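PDB 2RCC: ribonucleoside-diphosphate reductase subunit beta from Bacillus halodurans C-125, which probably serves as the iron-binding small subunit of a class I ribonucleotide reductase, which converts ribonucleoside diphosphates into deoxyribonucleotides for DNA synthesis. Local coordinates for residues A[79-84]-A[195-200]; A[178-183]-A[251-256]. All blocks are in the same frame, centred on the assembly; numbering follows the deposited sequence. Where two conformers were deposited one is given.

Contact 1: A[79-84]-A[195-200]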
loop_
_atom_site.group_PDB
_atom_site.type_symbol
_atom_site.label_atom_id
_atom_site.label_comp_id
_atom_site.label_asym_id
_atom_site.label_seq_id
_atom_site.Cartn_x
_atom_site.Cartn_y
_atom_site.Cartn_z
ATOM N N LYS A 79 0.746 -27.600 11.549
ATOM C CA LYS A 79 1.865 -27.458 10.586
ATOM C C LYS A 79 1.384 -27.330 9.173
ATOM O O LYS A 79 1.878 -26.464 8.421
ATOM C CB LYS A 79 2.858 -28.635 10.715
ATOM C CG LYS A 79 3.728 -28.523 11.969
ATOM C CD LYS A 79 4.309 -29.840 12.483
ATOM C CE LYS A 79 5.228 -30.524 11.510
ATOM N NZ LYS A 79 5.831 -31.718 12.176
ATOM N N LYS A 80 0.414 -28.179 8.818
ATOM C CA LYS A 80 -0.167 -28.173 7.476
ATOM C C LYS A 80 -0.878 -26.868 7.170
ATOM O O LYS A 80 -0.657 -26.294 6.107
ATOM C CB LYS A 80 -1.130 -29.332 7.264
ATOM C CG LYS A 80 -0.476 -30.659 7.102
ATOM C CD LYS A 80 -1.464 -31.784 7.234
ATOM C CE LYS A 80 -0.764 -33.142 7.219
ATOM N NZ LYS A 80 -0.183 -33.512 5.906
ATOM N N ILE A 81 -1.668 -26.372 8.113
ATOM C CA ILE A 81 -2.437 -25.145 7.910
ATOM C C ILE A 81 -1.540 -23.885 7.929
ATOM O O ILE A 81 -1.593 -23.077 6.984
ATOM C CB ILE A 81 -3.615 -25.032 8.903
ATOM C CG1 ILE A 81 -4.617 -26.186 8.706
ATOM C CG2 ILE A 81 -4.375 -23.728 8.693
ATOM C CD1 ILE A 81 -5.529 -26.367 9.930
ATOM N N ILE A 82 -0.724 -23.722 8.965
ATOM C CA ILE A 82 0.176 -22.561 9.033
ATOM C C ILE A 82 1.181 -22.604 7.864
ATOM O O ILE A 82 1.423 -21.569 7.256
ATOM C CB ILE A 82 0.865 -22.380 10.442
ATOM C CG1 ILE A 82 1.174 -20.911 10.673
ATOM C CG2 ILE A 82 2.106 -23.318 10.659
ATOM C CD1 ILE A 82 -0.135 -20.090 10.979
ATOM N N GLY A 83 1.690 -23.808 7.540
ATOM C CA GLY A 83 2.592 -24.043 6.410
ATOM C C GLY A 83 1.988 -23.609 5.073
ATOM O O GLY A 83 2.649 -22.931 4.291
ATOM N N LEU A 84 0.729 -23.977 4.826
ATOM C CA LEU A 84 0.017 -23.602 3.607
ATOM C C LEU A 84 -0.163 -22.091 3.544
ATOM O O LEU A 84 0.090 -21.475 2.502
ATOM C CB LEU A 84 -1.370 -24.253 3.536
ATOM C CG LEU A 84 -2.154 -23.969 2.249
ATOM C CD1 LEU A 84 -1.353 -24.318 0.987
ATOM C CD2 LEU A 84 -3.447 -24.683 2.280
ATOM N N ALA A 195 -10.693 -21.112 12.122
ATOM C CA ALA A 195 -11.455 -21.750 13.207
ATOM C C ALA A 195 -10.643 -22.787 13.973
ATOM O O ALA A 195 -10.809 -22.912 15.196
ATOM C CB ALA A 195 -12.755 -22.378 12.659
ATOM N N PHE A 196 -9.796 -23.541 13.265
ATOM C CA PHE A 196 -8.882 -24.521 13.886
ATOM C C PHE A 196 -8.008 -23.825 14.950
ATOM O O PHE A 196 -7.866 -24.311 16.058
ATOM C CB PHE A 196 -8.042 -25.273 12.830
ATOM C CG PHE A 196 -6.887 -26.057 13.413
ATOM C CD1 PHE A 196 -7.057 -27.364 13.816
ATOM C CD2 PHE A 196 -5.633 -25.496 13.545
ATOM C CE1 PHE A 196 -6.003 -28.081 14.339
ATOM C CE2 PHE A 196 -4.577 -26.204 14.118
ATOM C CZ PHE A 196 -4.763 -27.485 14.498
ATOM N N PHE A 197 -7.438 -22.675 14.598
ATOM C CA PHE A 197 -6.613 -21.939 15.513
ATOM C C PHE A 197 -7.425 -21.430 16.709
ATOM O O PHE A 197 -6.973 -21.536 17.858
ATOM C CB PHE A 197 -5.859 -20.816 14.791
ATOM C CG PHE A 197 -4.904 -21.323 13.756
ATOM C CD1 PHE A 197 -3.819 -22.090 14.122
ATOM C CD2 PHE A 197 -5.106 -21.073 12.424
ATOM C CE1 PHE A 197 -2.946 -22.571 13.175
ATOM C CE2 PHE A 197 -4.227 -21.555 11.478
ATOM C CZ PHE A 197 -3.161 -22.303 11.864
ATOM N N TYR A 198 -8.630 -20.915 16.446
ATOM C CA TYR A 198 -9.481 -20.427 17.541
ATOM C C TYR A 198 -9.947 -21.565 18.442
ATOM O O TYR A 198 -10.117 -21.352 19.651
ATOM C CB TYR A 198 -10.704 -19.658 17.014
ATOM C CG TYR A 198 -10.401 -18.454 16.141
ATOM C CD1 TYR A 198 -9.345 -17.585 16.423
ATOM C CD2 TYR A 198 -11.221 -18.149 15.055
ATOM C CE1 TYR A 198 -9.097 -16.473 15.613
ATOM C CE2 TYR A 198 -10.985 -17.061 14.260
ATOM C CZ TYR A 198 -9.931 -16.230 14.548
ATOM O OH TYR A 198 -9.732 -15.158 13.743
ATOM N N ASN A 199 -10.152 -22.761 17.865
ATOM C CA ASN A 199 -10.555 -23.944 18.649
ATOM C C ASN A 199 -9.457 -24.293 19.640
ATOM O O ASN A 199 -9.743 -24.767 20.732
ATOM C CB ASN A 199 -10.865 -25.142 17.723
ATOM C CG ASN A 199 -11.288 -26.411 18.488
ATOM O OD1 ASN A 199 -12.272 -26.412 19.214
ATOM N ND2 ASN A 199 -10.552 -27.492 18.289
ATOM N N LEU A 200 -8.194 -24.104 19.267
ATOM C CA LEU A 200 -7.083 -24.349 20.219
ATOM C C LEU A 200 -7.072 -23.336 21.356
ATOM O O LEU A 200 -6.980 -23.706 22.537
ATOM C CB LEU A 200 -5.704 -24.357 19.510
ATOM C CG LEU A 200 -5.418 -25.513 18.536
ATOM C CD1 LEU A 200 -4.086 -25.349 17.828
ATOM C CD2 LEU A 200 -5.445 -26.869 19.264
#
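The Phe196 ring of helix 191-202 carries Ile81 CD1, from helix 72-87, over one of its faces, a CH-pi contact 4.1 Å from the centroid and 27° off the ring normal, while Phe197 CE1 lies in plane at that ring's edge. The Phe197 ring in turn has Phe196 CD2 above one face, shifted toward the rim, and Phe78 packs against it edge-to-face. Ile81 serves both rings because its branches diverge: CG1, anti to the carbonyl carbon (chi1 -62°), carries CD1 to Phe196, whereas Ile81 CG2 approaches Phe197 CE2 obliquely at 3.5 Å. Ile82 reaches Phe197 from another direction, Ile82 CD1 lying 3.9 Å from Phe197 CZ, and also touches Tyr126, probably the radical-bearing tyrosine, as in related class I small subunits. With Ile81 cut back to an alanine, the Phe196 face and the Phe197 ring would probably lose their methyl neighbours and a gap would open between the helices. With the helix axes 11.3 Å apart, long branched and aromatic side chains suit the interval. All four residues are buried and no hydrogen bond crosses, so the pairing rests on buried apolar surface and close-range dispersion, with no directional polar bond across it.

Contact 2: A[178-183]-A[251-256]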
loop_
_atom_site.group_PDB
_atom_site.type_symbol
_atom_site.label_atom_id
_atom_site.label_comp_id
_atom_site.label_asym_id
_atom_site.label_seq_id
_atom_site.Cartn_x
_atom_site.Cartn_y
_atom_site.Cartn_z
ATOM N N SER A 178 -14.342 -10.353 -10.691
ATOM C CA SER A 178 -13.088 -10.300 -9.947
ATOM C C SER A 178 -13.280 -9.803 -8.492
ATOM O O SER A 178 -12.659 -10.324 -7.568
ATOM C CB SER A 178 -12.096 -9.444 -10.760
ATOM O OG SER A 178 -10.934 -9.180 -10.023
ATOM N N ILE A 179 -14.129 -8.792 -8.284
ATOM C CA ILE A 179 -14.511 -8.303 -6.930
ATOM C C ILE A 179 -15.193 -9.410 -6.117
ATOM O O ILE A 179 -14.940 -9.550 -4.914
ATOM C CB ILE A 179 -15.474 -7.064 -7.014
ATOM C CG1 ILE A 179 -14.717 -5.822 -7.475
ATOM C CG2 ILE A 179 -16.181 -6.774 -5.664
ATOM C CD1 ILE A 179 -13.794 -5.212 -6.381
ATOM N N VAL A 180 -16.051 -10.199 -6.762
ATOM C CA VAL A 180 -16.708 -11.320 -6.068
ATOM C C VAL A 180 -15.670 -12.341 -5.609
ATOM O O VAL A 180 -15.758 -12.820 -4.472
ATOM C CB VAL A 180 -17.826 -12.009 -6.907
ATOM C CG1 VAL A 180 -18.369 -13.279 -6.163
ATOM C CG2 VAL A 180 -18.985 -11.004 -7.211
ATOM N N TYR A 181 -14.720 -12.685 -6.491
ATOM C CA TYR A 181 -13.653 -13.613 -6.113
ATOM C C TYR A 181 -12.833 -13.030 -4.959
ATOM O O TYR A 181 -12.454 -13.779 -4.069
ATOM C CB TYR A 181 -12.734 -13.983 -7.273
ATOM C CG TYR A 181 -13.428 -14.584 -8.457
ATOM C CD1 TYR A 181 -14.304 -15.659 -8.331
ATOM C CD2 TYR A 181 -13.194 -14.090 -9.713
ATOM C CE1 TYR A 181 -14.941 -16.204 -9.446
ATOM C CE2 TYR A 181 -13.804 -14.618 -10.808
ATOM C CZ TYR A 181 -14.685 -15.658 -10.683
ATOM O OH TYR A 181 -15.274 -16.142 -11.833
ATOM N N ASP A 182 -12.577 -11.719 -4.968
ATOM C CA ASP A 182 -11.867 -11.032 -3.838
ATOM C C ASP A 182 -12.596 -11.193 -2.474
ATOM O O ASP A 182 -11.960 -11.384 -1.424
ATOM C CB ASP A 182 -11.676 -9.527 -4.075
ATOM C CG ASP A 182 -10.742 -9.166 -5.238
ATOM O OD1 ASP A 182 -9.911 -9.987 -5.674
ATOM O OD2 ASP A 182 -10.844 -7.993 -5.722
ATOM N N VAL A 183 -13.913 -11.038 -2.487
ATOM C CA VAL A 183 -14.762 -11.242 -1.304
ATOM C C VAL A 183 -14.602 -12.695 -0.804
ATOM O O VAL A 183 -14.440 -12.920 0.376
ATOM C CB VAL A 183 -16.258 -10.873 -1.594
ATOM C CG1 VAL A 183 -17.210 -11.440 -0.527
ATOM C CG2 VAL A 183 -16.426 -9.345 -1.734
ATOM N N LYS A 251 -24.520 -16.372 -6.485
ATOM C CA LYS A 251 -25.010 -17.542 -5.753
ATOM C C LYS A 251 -24.160 -18.774 -6.127
ATOM O O LYS A 251 -23.633 -19.440 -5.263
ATOM C CB LYS A 251 -26.518 -17.754 -6.016
ATOM C CG LYS A 251 -27.230 -18.520 -4.915
ATOM C CD LYS A 251 -28.755 -18.595 -5.093
ATOM C CE LYS A 251 -29.171 -19.500 -6.253
ATOM N NZ LYS A 251 -30.628 -19.873 -6.197
ATOM N N THR A 252 -24.003 -19.026 -7.416
ATOM C CA THR A 252 -23.208 -20.134 -7.921
ATOM C C THR A 252 -21.742 -20.112 -7.472
ATOM O O THR A 252 -21.195 -21.145 -7.028
ATOM C CB THR A 252 -23.274 -20.132 -9.461
ATOM O OG1 THR A 252 -24.610 -20.434 -9.847
ATOM C CG2 THR A 252 -22.351 -21.191 -10.054
ATOM N N THR A 253 -21.121 -18.938 -7.562
ATOM C CA THR A 253 -19.720 -18.768 -7.188
ATOM C C THR A 253 -19.517 -18.972 -5.681
ATOM O O THR A 253 -18.579 -19.667 -5.288
ATOM C CB THR A 253 -19.179 -17.416 -7.696
ATOM O OG1 THR A 253 -19.446 -17.340 -9.102
ATOM C CG2 THR A 253 -17.674 -17.293 -7.440
ATOM N N LEU A 254 -20.396 -18.389 -4.854
ATOM C CA LEU A 254 -20.360 -18.634 -3.404
ATOM C C LEU A 254 -20.577 -20.102 -3.040
ATOM O O LEU A 254 -19.893 -20.619 -2.169
ATOM C CB LEU A 254 -21.393 -17.778 -2.669
ATOM C CG LEU A 254 -21.075 -16.280 -2.581
ATOM C CD1 LEU A 254 -22.295 -15.536 -2.071
ATOM C CD2 LEU A 254 -19.851 -16.005 -1.730
HETATM N N MSE A 255 -21.501 -20.782 -3.721
HETATM C CA MSE A 255 -21.733 -22.214 -3.453
HETATM C C MSE A 255 -20.549 -23.082 -3.843
HETATM O O MSE A 255 -20.201 -24.004 -3.112
HETATM C CB MSE A 255 -22.981 -22.727 -4.175
HETATM C CG MSE A 255 -24.280 -22.119 -3.678
HETATM SE SE MSE A 255 -25.853 -22.597 -4.725
HETATM C CE MSE A 255 -25.170 -23.030 -6.479
ATOM N N LYS A 256 -19.931 -22.798 -4.988
ATOM C CA LYS A 256 -18.734 -23.544 -5.429
ATOM C C LYS A 256 -17.586 -23.325 -4.467
ATOM O O LYS A 256 -16.861 -24.271 -4.118
ATOM C CB LYS A 256 -18.326 -23.119 -6.846
ATOM C CG LYS A 256 -17.192 -23.934 -7.453
#
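Tyr181 and Thr253 are the residues whose CA atoms lie nearest across segments 178-183 and 251-256, 8.0 Å apart. Each segment is a piece of a longer helix and keeps the regular helical i to i+4 bonding, for example Asp182 N to Ser178 O and Met255 N to Lys251 O. The meeting is small, burying 143 Å² over both sides. A single methyl does most of the work: Thr253 CG2 lies 3.6 Å from Tyr181 CE1, approaching the ring obliquely. The tyrosine's CB leaves its helix to one side of Thr253, but the ring end comes nearer and the two side chains cross at about a right angle, so a broad aromatic ring suits the span to the methyl. Threonine suits this buried place because its two branches divide the labour. CG2, anti to the backbone N, projects across the interface, while OG1 (chi1 -53°) turns back along its own helix and hydrogen-bonds to Phe249 O. Val180, beta-branched and compact, adds its CG1 at 4.3 Å from Thr253 CG2. Phe249 extends the apolar surface by touching both Val180 and Tyr181. Helix 207-237 packs on the same helix 172-187, through Phe231 against Val180 and Phe227 against Val183, and Arg292 of helix 278-295 touches Val183 and Leu254. The contact thus lies inside an all-helical bundle, on the helix that also carries the predicted iron ligand Glu186.

How the contacts relate
Both contacts are buried helix-helix packing within the ferritin-like small-chain fold, and neither is bridged by a hydrogen bond or touched by the partner chain of the assembly. They share no helix, but helix 172-187 of contact 2 and helix 191-202 of contact 1 follow each other in the chain, and helix 207-237 packs against both sites. Their centres lie 24 Å apart, contact 2 being nearer the middle of the chain. Contact 1 is the more aromatic, with isoleucine branches set against paired rings beside Tyr126; contact 2 is leaner, resting largely on the methyl of one threonine.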